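Local coordinates for DNA topoisomerase 2-associated protein PAT1 (Saccharomyces cerevisiae, PDB 5LMG) that activates mRNA decapping and represses translation, its C-terminal domain directly interacting with the decapping enzyme Dcp2 and the exonuclease Xrn1, at residues A[106-109]-A[110-113]; A[159-162]-A[163-167]; A[313-316]-A[317-321]; A[325-329]-A[330-334]. The protein carries 2 engineered substitutions. All coordinates share one frame; numbering follows the deposited sequence.

Contact 1 of 4, residues A[106-109]-A[110-113]; sequences IKIM and PRIF
Ile108 sets its CD1 methyl over one face of the Arg111 guanidinium. CD1 lies 3.5 Å from NH1 of Arg111, above the plane and offset toward the rim of the group. The two side chains cross at about a right angle. CG1 of Ile108 points anti to the backbone N (chi1 -164°), which sends CD1 to Arg111. CG2 of Ile108 meets CD1 of Ile112 at 3.8 Å. Ile112 also crosses Ile108 at about a right angle. Met109 reaches the same methyl from another direction. Its chain bends at chi2 and chi3, and SD lies 3.8 Å from CD1 of Ile112. CD1 of Ile112 thus touches branch and sulfur on two adjoining sides. Phe113 makes only a looser contact with Met109, CE1 to CG at 4.4 Å.

The helix is kinked here. Pro110 has no N-H to give to the turn before it, and its CD carbon sits 3.4 Å from the carbonyl O of Lys107. Helical bonding is in place again at Ile112, whose N donates to O of Ile108 at 3.0 Å. Phe113 N donates to O of Met109 at 3.1 Å. The chemistry is largely apolar, with one charged group at its border. Ile108 shields a guanidinium face, while NE of Arg111 makes a salt bridge with Glu66 on helix 48-70. That pairing probably holds the guanidinium in place against the methyl.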
loop_
_atom_site.group_PDB
_atom_site.type_symbol
_atom_site.label_atom_id
_atom_site.label_comp_id
_atom_site.label_asym_id
_atom_site.label_seq_id
_atom_site.Cartn_x
_atom_site.Cartn_y
_atom_site.Cartn_z
ATOM N N ILE A 106 16.866 1.666 -5.094
ATOM C CA ILE A 106 15.970 1.006 -4.131
ATOM C C ILE A 106 16.735 0.065 -3.170
ATOM O O ILE A 106 16.551 0.149 -1.951
ATOM C CB ILE A 106 14.791 0.272 -4.868
ATOM C CG1 ILE A 106 13.882 1.279 -5.624
ATOM C CG2 ILE A 106 13.952 -0.614 -3.891
ATOM C CD1 ILE A 106 12.978 0.637 -6.690
ATOM N N LYS A 107 17.608 -0.802 -3.721
ATOM C CA LYS A 107 18.329 -1.813 -2.946
ATOM C C LYS A 107 19.315 -1.249 -1.888
ATOM O O LYS A 107 19.497 -1.901 -0.867
ATOM C CB LYS A 107 19.002 -2.833 -3.868
ATOM C CG LYS A 107 17.997 -3.891 -4.344
ATOM C CD LYS A 107 18.253 -4.342 -5.771
ATOM C CE LYS A 107 18.793 -5.746 -5.817
ATOM N NZ LYS A 107 19.151 -6.159 -7.201
ATOM N N ILE A 108 19.873 -0.038 -2.084
ATOM C CA ILE A 108 20.810 0.578 -1.125
ATOM C C ILE A 108 20.093 1.293 0.059
ATOM O O ILE A 108 20.746 1.610 1.057
ATOM C CB ILE A 108 21.827 1.512 -1.854
ATOM C CG1 ILE A 108 23.061 1.871 -0.983
ATOM C CG2 ILE A 108 21.180 2.766 -2.431
ATOM C CD1 ILE A 108 24.254 1.066 -1.252
ATOM N N MET A 109 18.763 1.541 -0.058
ATOM C CA MET A 109 17.957 2.263 0.935
ATOM C C MET A 109 18.064 1.727 2.382
ATOM O O MET A 109 18.284 2.566 3.255
ATOM C CB MET A 109 16.493 2.370 0.498
ATOM C CG MET A 109 15.872 3.720 0.818
ATOM S SD MET A 109 16.853 5.158 0.308
ATOM C CE MET A 109 16.841 4.973 -1.409
ATOM N N PRO A 110 17.976 0.399 2.697
ATOM C CA PRO A 110 18.132 -0.018 4.110
ATOM C C PRO A 110 19.515 0.305 4.689
ATOM O O PRO A 110 19.612 0.706 5.851
ATOM C CB PRO A 110 17.837 -1.527 4.093
ATOM C CG PRO A 110 17.175 -1.795 2.783
ATOM C CD PRO A 110 17.708 -0.770 1.828
ATOM N N ARG A 111 20.567 0.188 3.857
ATOM C CA ARG A 111 21.953 0.478 4.218
ATOM C C ARG A 111 22.170 1.969 4.456
ATOM O O ARG A 111 22.883 2.335 5.394
ATOM C CB ARG A 111 22.911 -0.076 3.165
ATOM C CG ARG A 111 22.901 -1.600 3.124
ATOM C CD ARG A 111 23.341 -2.116 1.770
ATOM N NE ARG A 111 24.773 -1.903 1.546
ATOM C CZ ARG A 111 25.376 -2.048 0.373
ATOM N NH1 ARG A 111 24.682 -2.409 -0.697
ATOM N NH2 ARG A 111 26.678 -1.830 0.260
ATOM N N ILE A 112 21.514 2.828 3.640
ATOM C CA ILE A 112 21.516 4.288 3.801
ATOM C C ILE A 112 20.970 4.640 5.206
ATOM O O ILE A 112 21.592 5.425 5.937
ATOM C CB ILE A 112 20.696 4.982 2.664
ATOM C CG1 ILE A 112 21.456 4.944 1.318
ATOM C CG2 ILE A 112 20.311 6.431 3.052
ATOM C CD1 ILE A 112 20.655 5.473 0.114
ATOM N N PHE A 113 19.819 4.017 5.579
ATOM C CA PHE A 113 19.128 4.236 6.852
ATOM C C PHE A 113 19.949 3.837 8.069
ATOM O O PHE A 113 19.764 4.436 9.129
ATOM C CB PHE A 113 17.743 3.571 6.851
ATOM C CG PHE A 113 16.667 4.510 6.349
ATOM C CD1 PHE A 113 16.733 5.054 5.067
ATOM C CD2 PHE A 113 15.604 4.877 7.167
ATOM C CE1 PHE A 113 15.760 5.948 4.620
ATOM C CE2 PHE A 113 14.623 5.761 6.711
ATOM C CZ PHE A 113 14.710 6.296 5.446
#

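Contact 2 of 4, residues A[159-162]-A[163-167]; sequences LFQM and IILKI
The chi1 of Phe160 is -166°, which places the ring beside its own carbonyl carbon and lets it meet Ile164 one turn on. Ile164 turns CG1 the other way, anti to the carbonyl carbon (chi1 -49°). CG1 then sits over the centre of the ring, 3.5 Å from the centroid and 5° off the normal. This is a CH-pi contact. CG2 of Ile164 covers the same ring near its rim, 3.6 Å from CE1 of Phe160. Leu159 and Ile163 lie side by side and point the same way, with their CD1 methyls 3.6 Å apart. Met162 bends at chi3 and brings its CE methyl to CG1 of Ile163 at 3.7 Å. On another side of the helix, CD2 of Leu165 packs against the Gln161 amide, 3.5 Å from NE2. The amide oxygen OE1 accepts a hydrogen bond from ND2 of Asn205. Ile163 N donates to O of Leu159 at 3.0 Å, whereas the bond from Ile164 N to O of Phe160 is weak.

Helix 151-174 is thus packed from two directions. Phe160 and Ile163 touch Ile106 and Pro110 of helix 103-114. Gln161 and Leu165 touch Ile202 and Ile209 of helix 201-216.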
loop_
_atom_site.group_PDB
_atom_site.type_symbol
_atom_site.label_atom_id
_atom_site.label_comp_id
_atom_site.label_asym_id
_atom_site.label_seq_id
_atom_site.Cartn_x
_atom_site.Cartn_y
_atom_site.Cartn_z
ATOM N N LEU A 159 9.670 -5.233 -5.628
ATOM C CA LEU A 159 10.929 -4.831 -4.986
ATOM C C LEU A 159 10.725 -3.584 -4.113
ATOM O O LEU A 159 11.111 -3.599 -2.945
ATOM C CB LEU A 159 12.070 -4.597 -6.004
ATOM C CG LEU A 159 13.440 -4.224 -5.390
ATOM C CD1 LEU A 159 14.119 -5.434 -4.756
ATOM C CD2 LEU A 159 14.351 -3.568 -6.422
ATOM N N PHE A 160 10.142 -2.507 -4.691
ATOM C CA PHE A 160 9.849 -1.260 -3.993
ATOM C C PHE A 160 8.974 -1.539 -2.771
ATOM O O PHE A 160 9.272 -1.038 -1.690
ATOM C CB PHE A 160 9.153 -0.264 -4.930
ATOM C CG PHE A 160 9.122 1.149 -4.400
ATOM C CD1 PHE A 160 8.179 1.533 -3.452
ATOM C CD2 PHE A 160 10.029 2.098 -4.850
ATOM C CE1 PHE A 160 8.142 2.846 -2.968
ATOM C CE2 PHE A 160 9.997 3.409 -4.361
ATOM C CZ PHE A 160 9.052 3.770 -3.424
ATOM N N GLN A 161 7.948 -2.394 -2.932
ATOM C CA GLN A 161 7.032 -2.813 -1.874
ATOM C C GLN A 161 7.772 -3.477 -0.700
ATOM O O GLN A 161 7.587 -3.066 0.446
ATOM C CB GLN A 161 5.943 -3.741 -2.457
ATOM C CG GLN A 161 5.009 -4.428 -1.437
ATOM C CD GLN A 161 3.940 -3.520 -0.858
ATOM O OE1 GLN A 161 3.361 -2.668 -1.544
ATOM N NE2 GLN A 161 3.629 -3.716 0.421
ATOM N N MET A 162 8.620 -4.476 -0.999
ATOM C CA MET A 162 9.383 -5.263 -0.035
ATOM C C MET A 162 10.419 -4.431 0.753
ATOM O O MET A 162 10.511 -4.574 1.972
ATOM C CB MET A 162 10.052 -6.450 -0.756
ATOM C CG MET A 162 10.775 -7.401 0.159
ATOM S SD MET A 162 11.856 -8.538 -0.738
ATOM C CE MET A 162 13.244 -7.486 -1.084
ATOM N N ILE A 163 11.196 -3.585 0.061
ATOM C CA ILE A 163 12.266 -2.806 0.679
ATOM C C ILE A 163 11.777 -1.484 1.286
ATOM O O ILE A 163 11.918 -1.303 2.496
ATOM C CB ILE A 163 13.449 -2.614 -0.312
ATOM C CG1 ILE A 163 14.172 -3.965 -0.547
ATOM C CG2 ILE A 163 14.423 -1.510 0.165
ATOM C CD1 ILE A 163 15.279 -3.987 -1.632
ATOM N N ILE A 164 11.241 -0.563 0.452
ATOM C CA ILE A 164 10.829 0.779 0.858
ATOM C C ILE A 164 9.727 0.796 1.938
ATOM O O ILE A 164 9.886 1.498 2.948
ATOM C CB ILE A 164 10.456 1.666 -0.366
ATOM C CG1 ILE A 164 11.547 1.618 -1.491
ATOM C CG2 ILE A 164 10.104 3.104 0.037
ATOM C CD1 ILE A 164 13.036 2.047 -1.134
ATOM N N LEU A 165 8.637 0.037 1.744
ATOM C CA LEU A 165 7.539 0.063 2.709
ATOM C C LEU A 165 7.916 -0.507 4.078
ATOM O O LEU A 165 7.487 0.057 5.076
ATOM C CB LEU A 165 6.273 -0.573 2.144
ATOM C CG LEU A 165 5.259 0.428 1.543
ATOM C CD1 LEU A 165 5.853 1.267 0.398
ATOM C CD2 LEU A 165 4.043 -0.277 1.086
ATOM N N LYS A 166 8.781 -1.544 4.130
ATOM C CA LYS A 166 9.303 -2.143 5.367
ATOM C C LYS A 166 10.105 -1.088 6.175
ATOM O O LYS A 166 9.996 -1.043 7.397
ATOM C CB LYS A 166 10.201 -3.350 5.021
ATOM C CG LYS A 166 10.476 -4.320 6.171
ATOM C CD LYS A 166 11.677 -5.227 5.868
ATOM C CE LYS A 166 11.402 -6.311 4.848
ATOM N NZ LYS A 166 12.651 -6.769 4.188
ATOM N N ILE A 167 10.887 -0.238 5.479
ATOM C CA ILE A 167 11.677 0.854 6.063
ATOM C C ILE A 167 10.740 1.933 6.662
ATOM O O ILE A 167 10.963 2.375 7.782
ATOM C CB ILE A 167 12.649 1.454 4.999
ATOM C CG1 ILE A 167 13.803 0.489 4.668
ATOM C CG2 ILE A 167 13.186 2.831 5.416
ATOM C CD1 ILE A 167 14.540 0.831 3.359
#

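Contact 3 of 4, residues A[313-316]-A[317-321]; sequences TLQK and KEKEL
Lys317 runs back along the helix to Thr313, one turn earlier. Its CB lies 3.5 Å from the carbonyl O of Leu314. CG comes just as near to O of Thr313, and CD continues past that oxygen. CE then meets the CG2 methyl of Thr313 at 3.8 Å. NZ ends near the same methyl, at 4.1 Å. The first torsion, chi1 -78°, sets CG beside the backbone N, and the extended chain beyond CG then runs alongside Thr313, pointing the same way. Thr313 turns its methyl to the lysine, while its OG1 is hydrogen-bonded to O of Asn309.

Lys319 repeats the pattern on Gln315, with CE 3.9 Å from CG of Gln315, but here the two side chains cross obliquely. Lys316 does the reverse and reaches forward. It bends at chi2 (-100°) and brings CE 3.8 Å from CG of Glu320. The charged ends stay apart, with NZ of Lys316 5.3 Å from OE2 of Glu320. Beneath these side chains the helix is regular. Four consecutive backbone N-H groups, from Lys317 to Glu320, each donate to the carbonyl four residues earlier.

Glu318 leaves this group and forms a salt bridge with Lys342 of helix 329-355. Across the contact, then, side chains meet through their aliphatic portions, and charge attraction between Lys316 and Glu320 is probably only a modest, longer-range addition.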
loop_
_atom_site.group_PDB
_atom_site.type_symbol
_atom_site.label_atom_id
_atom_site.label_comp_id
_atom_site.label_asym_id
_atom_site.label_seq_id
_atom_site.Cartn_x
_atom_site.Cartn_y
_atom_site.Cartn_z
ATOM N N THR A 313 -19.273 -19.408 -4.707
ATOM C CA THR A 313 -18.926 -20.255 -5.872
ATOM C C THR A 313 -17.860 -21.289 -5.444
ATOM O O THR A 313 -17.987 -22.468 -5.782
ATOM C CB THR A 313 -18.495 -19.393 -7.083
ATOM O OG1 THR A 313 -19.619 -18.623 -7.505
ATOM C CG2 THR A 313 -17.995 -20.229 -8.278
ATOM N N LEU A 314 -16.841 -20.848 -4.659
ATOM C CA LEU A 314 -15.800 -21.738 -4.140
ATOM C C LEU A 314 -16.362 -22.784 -3.169
ATOM O O LEU A 314 -15.938 -23.939 -3.217
ATOM C CB LEU A 314 -14.647 -20.956 -3.501
ATOM C CG LEU A 314 -13.705 -20.238 -4.476
ATOM C CD1 LEU A 314 -12.872 -19.217 -3.746
ATOM C CD2 LEU A 314 -12.791 -21.224 -5.190
ATOM N N GLN A 315 -17.327 -22.386 -2.310
ATOM C CA GLN A 315 -17.975 -23.289 -1.356
ATOM C C GLN A 315 -18.763 -24.398 -2.093
ATOM O O GLN A 315 -18.695 -25.562 -1.689
ATOM C CB GLN A 315 -18.881 -22.503 -0.394
ATOM C CG GLN A 315 -19.383 -23.341 0.786
ATOM C CD GLN A 315 -20.291 -22.588 1.724
ATOM O OE1 GLN A 315 -21.031 -21.673 1.337
ATOM N NE2 GLN A 315 -20.283 -22.992 2.983
ATOM N N LYS A 316 -19.485 -24.033 -3.173
ATOM C CA LYS A 316 -20.220 -24.974 -4.023
ATOM C C LYS A 316 -19.236 -25.990 -4.650
ATOM O O LYS A 316 -19.505 -27.189 -4.603
ATOM C CB LYS A 316 -21.045 -24.212 -5.097
ATOM C CG LYS A 316 -21.663 -25.085 -6.188
ATOM C CD LYS A 316 -20.828 -25.044 -7.467
ATOM C CE LYS A 316 -21.243 -26.094 -8.453
ATOM N NZ LYS A 316 -20.463 -26.001 -9.722
ATOM N N LYS A 317 -18.100 -25.503 -5.211
ATOM C CA LYS A 317 -17.054 -26.321 -5.854
ATOM C C LYS A 317 -16.473 -27.325 -4.871
ATOM O O LYS A 317 -16.289 -28.498 -5.221
ATOM C CB LYS A 317 -15.938 -25.434 -6.428
ATOM C CG LYS A 317 -16.325 -24.781 -7.741
ATOM C CD LYS A 317 -15.260 -23.816 -8.244
ATOM C CE LYS A 317 -15.768 -23.083 -9.466
ATOM N NZ LYS A 317 -14.784 -22.092 -9.974
ATOM N N GLU A 318 -16.221 -26.857 -3.628
ATOM C CA GLU A 318 -15.710 -27.656 -2.521
ATOM C C GLU A 318 -16.669 -28.816 -2.237
ATOM O O GLU A 318 -16.224 -29.959 -2.222
ATOM C CB GLU A 318 -15.536 -26.785 -1.270
ATOM C CG GLU A 318 -14.891 -27.513 -0.102
ATOM C CD GLU A 318 -14.880 -26.762 1.216
ATOM O OE1 GLU A 318 -14.736 -25.517 1.203
ATOM O OE2 GLU A 318 -14.915 -27.438 2.270
ATOM N N LYS A 319 -17.982 -28.516 -2.065
ATOM C CA LYS A 319 -19.044 -29.495 -1.791
ATOM C C LYS A 319 -19.144 -30.561 -2.877
ATOM O O LYS A 319 -19.200 -31.749 -2.559
ATOM C CB LYS A 319 -20.411 -28.800 -1.627
ATOM C CG LYS A 319 -20.576 -28.035 -0.321
ATOM C CD LYS A 319 -21.897 -27.275 -0.300
ATOM C CE LYS A 319 -21.980 -26.304 0.851
ATOM N NZ LYS A 319 -23.118 -25.361 0.686
ATOM N N GLU A 320 -19.156 -30.129 -4.150
ATOM C CA GLU A 320 -19.265 -30.986 -5.330
ATOM C C GLU A 320 -18.072 -31.940 -5.503
ATOM O O GLU A 320 -18.268 -33.098 -5.886
ATOM C CB GLU A 320 -19.486 -30.140 -6.603
ATOM C CG GLU A 320 -20.816 -29.394 -6.656
ATOM C CD GLU A 320 -22.050 -30.258 -6.853
ATOM O OE1 GLU A 320 -22.760 -30.514 -5.855
ATOM O OE2 GLU A 320 -22.298 -30.689 -8.002
ATOM N N LEU A 321 -16.851 -31.460 -5.215
ATOM C CA LEU A 321 -15.634 -32.255 -5.359
ATOM C C LEU A 321 -15.350 -33.169 -4.176
ATOM O O LEU A 321 -14.861 -34.277 -4.392
ATOM C CB LEU A 321 -14.406 -31.384 -5.674
ATOM C CG LEU A 321 -14.348 -30.720 -7.055
ATOM C CD1 LEU A 321 -13.107 -29.873 -7.181
ATOM C CD2 LEU A 321 -14.359 -31.748 -8.182
#

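Contact 4 of 4, residues A[325-329]-A[330-334]; sequences PQRSQ and ELDTE
The carbonyl O of Gln329 is gripped twice by Thr333. OG1 of Thr333 donates to it at 3.0 Å, and the backbone N of Thr333 donates over the same length. The two donors come from opposite faces of the carbonyl plane. The hydroxyl is tilted 33° from that plane and the N-H 24°. Thr333 has OG1 beside its backbone N (chi1 -61°), which turns the hydroxyl back toward the preceding turn.

Ser328 is the N-cap. Its OG accepts a weak bond from N of Leu331 at 3.4 Å, and its carbonyl O accepts from N of Asp332 at 3.1 Å. Just before the cap, Arg327 crosses Leu331 at about a right angle. CG of Arg327 meets CD2 of Leu331 at 3.8 Å. The same methyl lies 3.6 Å from O of Gln326. The far end of Arg327 comes near Asp332, but NH1 and OD1 are 4.2 Å apart, beyond a salt bridge. The firmer partners lie elsewhere: Arg327 NH2 bonds to O of Ser322, and Asp332 OD2 makes a salt bridge with Lys336.

The segment 325-329 leads from helix 290-322 into helix 329-355. The Arg327 bond to Ser322 ties this connection to the end of the first helix, while Ser328 caps the start of the second.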
loop_
_atom_site.group_PDB
_atom_site.type_symbol
_atom_site.label_atom_id
_atom_site.label_comp_id
_atom_site.label_asym_id
_atom_site.label_seq_id
_atom_site.Cartn_x
_atom_site.Cartn_y
_atom_site.Cartn_z
ATOM N N PRO A 325 -16.415 -40.212 -4.755
ATOM C CA PRO A 325 -15.846 -41.393 -4.071
ATOM C C PRO A 325 -14.337 -41.564 -4.260
ATOM O O PRO A 325 -13.611 -41.604 -3.263
ATOM C CB PRO A 325 -16.660 -42.572 -4.624
ATOM C CG PRO A 325 -17.248 -42.076 -5.898
ATOM C CD PRO A 325 -17.447 -40.598 -5.742
ATOM N N GLN A 326 -13.864 -41.608 -5.522
ATOM C CA GLN A 326 -12.440 -41.739 -5.843
ATOM C C GLN A 326 -11.767 -40.366 -5.717
ATOM O O GLN A 326 -12.245 -39.391 -6.311
ATOM C CB GLN A 326 -12.238 -42.337 -7.251
ATOM C CG GLN A 326 -12.654 -43.804 -7.373
ATOM C CD GLN A 326 -12.561 -44.317 -8.789
ATOM O OE1 GLN A 326 -11.480 -44.652 -9.288
ATOM N NE2 GLN A 326 -13.697 -44.418 -9.462
ATOM N N ARG A 327 -10.688 -40.287 -4.902
ATOM C CA ARG A 327 -9.939 -39.055 -4.672
ATOM C C ARG A 327 -8.420 -39.240 -4.778
ATOM O O ARG A 327 -7.763 -39.619 -3.800
ATOM C CB ARG A 327 -10.329 -38.392 -3.336
ATOM C CG ARG A 327 -9.750 -36.980 -3.175
ATOM C CD ARG A 327 -9.874 -36.441 -1.764
ATOM N NE ARG A 327 -11.262 -36.157 -1.395
ATOM C CZ ARG A 327 -11.644 -35.676 -0.216
ATOM N NH1 ARG A 327 -10.744 -35.406 0.723
ATOM N NH2 ARG A 327 -12.927 -35.454 0.031
ATOM N N SER A 328 -7.861 -38.904 -5.958
ATOM C CA SER A 328 -6.426 -38.974 -6.231
ATOM C C SER A 328 -5.699 -37.839 -5.488
ATOM O O SER A 328 -6.355 -36.954 -4.931
ATOM C CB SER A 328 -6.172 -38.865 -7.734
ATOM O OG SER A 328 -6.461 -37.566 -8.231
ATOM N N GLN A 329 -4.351 -37.849 -5.506
ATOM C CA GLN A 329 -3.528 -36.811 -4.881
ATOM C C GLN A 329 -3.798 -35.448 -5.548
ATOM O O GLN A 329 -3.817 -34.429 -4.860
ATOM C CB GLN A 329 -2.040 -37.173 -4.963
ATOM C CG GLN A 329 -1.187 -36.552 -3.860
ATOM C CD GLN A 329 0.142 -37.258 -3.738
ATOM O OE1 GLN A 329 1.139 -36.861 -4.349
ATOM N NE2 GLN A 329 0.181 -38.337 -2.964
ATOM N N GLU A 330 -4.043 -35.446 -6.874
ATOM C CA GLU A 330 -4.343 -34.225 -7.622
ATOM C C GLU A 330 -5.685 -33.600 -7.193
ATOM O O GLU A 330 -5.738 -32.382 -7.034
ATOM C CB GLU A 330 -4.269 -34.457 -9.142
ATOM C CG GLU A 330 -3.886 -33.201 -9.914
ATOM C CD GLU A 330 -4.951 -32.117 -10.003
ATOM O OE1 GLU A 330 -6.149 -32.463 -10.141
ATOM O OE2 GLU A 330 -4.596 -30.926 -9.846
ATOM N N LEU A 331 -6.741 -34.426 -6.971
ATOM C CA LEU A 331 -8.049 -33.949 -6.504
ATOM C C LEU A 331 -7.942 -33.384 -5.070
ATOM O O LEU A 331 -8.600 -32.390 -4.760
ATOM C CB LEU A 331 -9.126 -35.048 -6.599
ATOM C CG LEU A 331 -10.570 -34.673 -6.178
ATOM C CD1 LEU A 331 -11.095 -33.426 -6.934
ATOM C CD2 LEU A 331 -11.511 -35.839 -6.367
ATOM N N ASP A 332 -7.090 -33.999 -4.219
ATOM C CA ASP A 332 -6.811 -33.530 -2.852
ATOM C C ASP A 332 -6.095 -32.166 -2.898
ATOM O O ASP A 332 -6.365 -31.302 -2.057
ATOM C CB ASP A 332 -5.975 -34.566 -2.071
ATOM C CG ASP A 332 -5.761 -34.181 -0.617
ATOM O OD1 ASP A 332 -6.754 -34.192 0.154
ATOM O OD2 ASP A 332 -4.610 -33.841 -0.256
ATOM N N THR A 333 -5.192 -31.979 -3.883
ATOM C CA THR A 333 -4.495 -30.711 -4.104
ATOM C C THR A 333 -5.521 -29.658 -4.544
ATOM O O THR A 333 -5.475 -28.542 -4.038
ATOM C CB THR A 333 -3.317 -30.875 -5.074
ATOM O OG1 THR A 333 -2.395 -31.806 -4.506
ATOM C CG2 THR A 333 -2.586 -29.555 -5.345
ATOM N N GLU A 334 -6.464 -30.035 -5.451
ATOM C CA GLU A 334 -7.552 -29.175 -5.945
ATOM C C GLU A 334 -8.427 -28.685 -4.789
ATOM O O GLU A 334 -8.674 -27.483 -4.686
ATOM C CB GLU A 334 -8.433 -29.925 -6.966
ATOM C CG GLU A 334 -7.876 -29.988 -8.376
ATOM C CD GLU A 334 -8.904 -30.442 -9.397
ATOM O OE1 GLU A 334 -8.873 -31.633 -9.782
ATOM O OE2 GLU A 334 -9.766 -29.618 -9.784
#

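How the contacts relate
Contacts 1 and 2 are neighbours, with centres 10 Å apart. They meet where helix 103-114 packs on helix 151-174: CD1 of Ile167 lies 3.5 Å from N of the kink proline Pro110, and CG2 of Ile167 lies 3.5 Å from CE2 of Phe113. Contacts 3 and 4 form a second pair, 14 Å between centres, on successive helices. Leu321 CD2 touches Leu331 CD1 at 3.9 Å. Between the pairs, contacts 2 and 3 come closest, with centres about 37 Å and nearest atoms about 23 Å apart. Contacts 1 and 3 lie on opposite sides of the chain's centre. A bound magnesium ion lies about 13 Å from the Phe113 side chain, too far for direct contact.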